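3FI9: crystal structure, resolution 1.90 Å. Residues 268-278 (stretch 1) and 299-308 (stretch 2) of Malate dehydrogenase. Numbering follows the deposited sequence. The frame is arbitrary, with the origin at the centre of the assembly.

Stretch 1, residues 268-278: PGFEHIMMAME
Stretch 2, residues 299-308: ERAALKESYS

Residues 299-308 lie within a longer helix (phi/psi near -60/-42) that packs on a segment containing two short strands. The chain turns a corner at H272 (phi/psi 54/62), which separates strand 270-271 from strand 273-277, in a different sheet or face. The latter (-140/153 at M275) runs at 142° to the helix, axes 10.1 Å apart at closest approach. Register is set where the CA atoms of F270 and Y307 lie 6.6 Å apart.

Inside the helix, successive i to i+4 bonds satisfy the N of L303 to S308 and the O of E299 to K304. Before the corner, the carbonyls of G269, in a loop, and E271, in a strand, accept from two helical side chains. K304 (t, p, t, t) points sideways from CA, but its long chain brings NZ to G269 O at 2.7 Å, a charged donor on a backbone acceptor. Y307 (t, chi2 85°) points toward the strand, and its OH donates to E271 O at 2.7 Å; tyrosine suits this place because its ring can be buried while its hydroxyl finds an acceptor. E271 (m, p, chi3 -7°) folds back so that OE2 accepts from G269 N at 2.8 Å. G269, at phi/psi 89/-22, calls for glycine, since a CB would jam against the preceding carbonyl.

Around these polar links the contact is apolar. F270 (m, chi2 -82°) turns its ring edge to the face of Y307, centroids 5.6 Å apart and planes at 87°, while F270 CA sits over that face, 3.9 Å from the Y307 ring centroid. F270 CD1 lies 3.5 Å from Y307 CB, and F270 CE1 3.9 Å from L303 CG. At the tyrosine edge, I273 (t, p) places CG2 3.7 Å from Y307 CE1. Farther along, the apolar side chains of M275 (m, t, m) and M277 (m, m, p) contact L303 (t, p): M275 SD to L303 CD1 is 4.2 Å, M277 CE to L303 CD2 4.0 Å.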

# COMPACT_ATOMS: atom_id res chain seq x y z
N PRO A 268 -27.83 27.67 10.47
CA PRO A 268 -28.61 27.70 11.71
C PRO A 268 -28.70 26.32 12.34
O PRO A 268 -28.93 25.35 11.62
CB PRO A 268 -30.00 28.16 11.22
CG PRO A 268 -29.68 29.01 9.99
CD PRO A 268 -28.53 28.30 9.33
N GLY A 269 -28.50 26.21 13.65
CA GLY A 269 -28.58 24.91 14.36
C GLY A 269 -27.26 24.15 14.41
O GLY A 269 -27.04 23.32 15.29
N PHE A 270 -26.37 24.47 13.48
CA PHE A 270 -25.04 23.81 13.43
C PHE A 270 -23.96 24.87 13.10
O PHE A 270 -23.42 24.91 12.02
CB PHE A 270 -25.10 22.74 12.34
CG PHE A 270 -26.09 21.65 12.64
CD1 PHE A 270 -25.74 20.60 13.48
CD2 PHE A 270 -27.39 21.68 12.12
CE1 PHE A 270 -26.65 19.58 13.77
CE2 PHE A 270 -28.33 20.64 12.41
CZ PHE A 270 -27.95 19.61 13.23
N GLU A 271 -23.70 25.78 14.04
CA GLU A 271 -22.90 26.95 13.70
C GLU A 271 -21.42 26.71 13.90
O GLU A 271 -21.04 26.06 14.87
CB GLU A 271 -23.36 28.12 14.58
CG GLU A 271 -24.86 28.45 14.39
CD GLU A 271 -25.81 27.66 15.28
OE1 GLU A 271 -25.39 26.71 16.02
OE2 GLU A 271 -27.02 28.00 15.23
N HIS A 272 -20.58 27.25 13.00
CA HIS A 272 -19.12 27.40 13.31
C HIS A 272 -18.44 26.13 13.74
O HIS A 272 -17.92 26.03 14.87
CB HIS A 272 -18.92 28.45 14.42
CG HIS A 272 -19.44 29.80 14.04
ND1 HIS A 272 -20.48 30.41 14.72
CD2 HIS A 272 -19.12 30.62 13.02
CE1 HIS A 272 -20.76 31.56 14.13
NE2 HIS A 272 -19.95 31.72 13.10
N ILE A 273 -18.43 25.14 12.85
CA ILE A 273 -17.94 23.83 13.26
C ILE A 273 -17.38 23.07 12.09
O ILE A 273 -17.62 23.44 10.93
CB ILE A 273 -19.11 23.00 13.92
CG1 ILE A 273 -18.57 21.88 14.79
CG2 ILE A 273 -20.10 22.50 12.83
CD1 ILE A 273 -17.96 22.42 16.12
N MET A 274 -16.62 22.01 12.36
CA MET A 274 -16.26 21.04 11.27
C MET A 274 -16.90 19.71 11.66
O MET A 274 -16.68 19.24 12.78
CB MET A 274 -14.76 20.78 11.22
CG MET A 274 -13.88 21.99 11.10
SD MET A 274 -13.61 22.38 9.33
CE MET A 274 -12.82 20.82 8.86
N MET A 275 -17.65 19.11 10.73
CA MET A 275 -18.38 17.85 10.96
C MET A 275 -18.26 16.97 9.73
O MET A 275 -18.16 17.50 8.64
CB MET A 275 -19.89 18.13 11.14
CG MET A 275 -20.28 18.50 12.53
SD MET A 275 -22.05 18.44 12.77
CE MET A 275 -22.57 19.51 11.49
N ALA A 276 -18.35 15.64 9.92
CA ALA A 276 -18.57 14.69 8.83
C ALA A 276 -19.95 14.97 8.24
O ALA A 276 -20.94 15.05 8.98
CB ALA A 276 -18.51 13.21 9.35
N MET A 277 -19.99 15.16 6.92
CA MET A 277 -21.18 15.62 6.23
C MET A 277 -21.36 14.85 4.93
O MET A 277 -20.48 14.11 4.51
CB MET A 277 -21.07 17.12 5.93
CG MET A 277 -21.30 18.03 7.15
SD MET A 277 -23.11 18.37 7.45
CE MET A 277 -23.61 16.85 8.17
N GLU A 278 -22.50 15.04 4.28
CA GLU A 278 -22.69 14.49 2.93
C GLU A 278 -22.05 15.40 1.92
O GLU A 278 -22.66 16.36 1.42
CB GLU A 278 -24.17 14.28 2.62
CG GLU A 278 -24.44 13.55 1.30
CD GLU A 278 -23.90 12.13 1.26
OE1 GLU A 278 -23.68 11.51 2.32
OE2 GLU A 278 -23.71 11.61 0.15
N GLU A 299 -32.97 11.34 13.12
CA GLU A 299 -31.53 11.29 12.82
C GLU A 299 -30.91 12.69 12.95
O GLU A 299 -29.82 12.83 13.50
CB GLU A 299 -31.33 10.73 11.42
CG GLU A 299 -31.74 9.28 11.35
CD GLU A 299 -31.78 8.75 9.93
OE1 GLU A 299 -32.02 9.51 8.97
OE2 GLU A 299 -31.60 7.53 9.77
N ARG A 300 -31.61 13.72 12.47
CA ARG A 300 -31.09 15.09 12.62
C ARG A 300 -30.92 15.47 14.09
O ARG A 300 -29.99 16.21 14.47
CB ARG A 300 -31.97 16.10 11.86
CG ARG A 300 -31.81 15.92 10.34
CD ARG A 300 -32.47 17.04 9.58
NE ARG A 300 -33.93 17.06 9.71
CZ ARG A 300 -34.77 16.33 8.99
NH1 ARG A 300 -34.33 15.48 8.06
NH2 ARG A 300 -36.08 16.48 9.19
N ALA A 301 -31.79 14.93 14.94
CA ALA A 301 -31.63 15.19 16.40
C ALA A 301 -30.40 14.50 16.96
O ALA A 301 -29.74 15.00 17.89
CB ALA A 301 -32.91 14.80 17.16
N ALA A 302 -30.11 13.31 16.44
CA ALA A 302 -28.91 12.62 16.86
C ALA A 302 -27.68 13.41 16.40
O ALA A 302 -26.70 13.54 17.13
CB ALA A 302 -28.89 11.17 16.27
N LEU A 303 -27.77 13.94 15.18
CA LEU A 303 -26.72 14.80 14.60
C LEU A 303 -26.51 16.07 15.45
O LEU A 303 -25.37 16.50 15.68
CB LEU A 303 -27.07 15.18 13.15
CG LEU A 303 -26.02 15.97 12.37
CD1 LEU A 303 -24.71 15.19 12.29
CD2 LEU A 303 -26.46 16.35 10.96
N LYS A 304 -27.60 16.65 15.94
CA LYS A 304 -27.52 17.82 16.83
C LYS A 304 -26.80 17.46 18.13
O LYS A 304 -25.98 18.22 18.62
CB LYS A 304 -28.94 18.35 17.10
CG LYS A 304 -29.03 19.54 18.05
CD LYS A 304 -28.06 20.67 17.62
CE LYS A 304 -28.34 21.96 18.41
NZ LYS A 304 -27.49 23.12 17.99
N GLU A 305 -27.10 16.28 18.69
CA GLU A 305 -26.38 15.76 19.85
C GLU A 305 -24.86 15.70 19.62
O GLU A 305 -24.07 16.12 20.45
CB GLU A 305 -26.85 14.32 20.11
CG GLU A 305 -28.11 14.17 20.86
CD GLU A 305 -27.86 14.07 22.36
OE1 GLU A 305 -27.86 15.13 23.03
OE2 GLU A 305 -27.67 12.93 22.87
N SER A 306 -24.46 15.08 18.50
CA SER A 306 -23.06 15.03 18.10
C SER A 306 -22.50 16.48 17.94
O SER A 306 -21.40 16.82 18.47
CB SER A 306 -22.96 14.21 16.79
OG SER A 306 -21.63 14.14 16.32
N TYR A 307 -23.28 17.32 17.28
CA TYR A 307 -22.90 18.74 17.11
C TYR A 307 -22.57 19.35 18.50
O TYR A 307 -21.54 19.99 18.66
CB TYR A 307 -23.95 19.58 16.36
CG TYR A 307 -23.61 21.06 16.45
CD1 TYR A 307 -22.72 21.65 15.54
CD2 TYR A 307 -24.08 21.83 17.52
CE1 TYR A 307 -22.35 23.02 15.68
CE2 TYR A 307 -23.71 23.17 17.68
CZ TYR A 307 -22.86 23.75 16.75
OH TYR A 307 -22.51 25.07 16.94
N SER A 308 -23.42 19.12 19.50
CA SER A 308 -23.22 19.74 20.83
C SER A 308 -21.91 19.33 21.50
O SER A 308 -21.27 20.14 22.20
CB SER A 308 -24.41 19.44 21.74
OG SER A 308 -25.61 19.94 21.12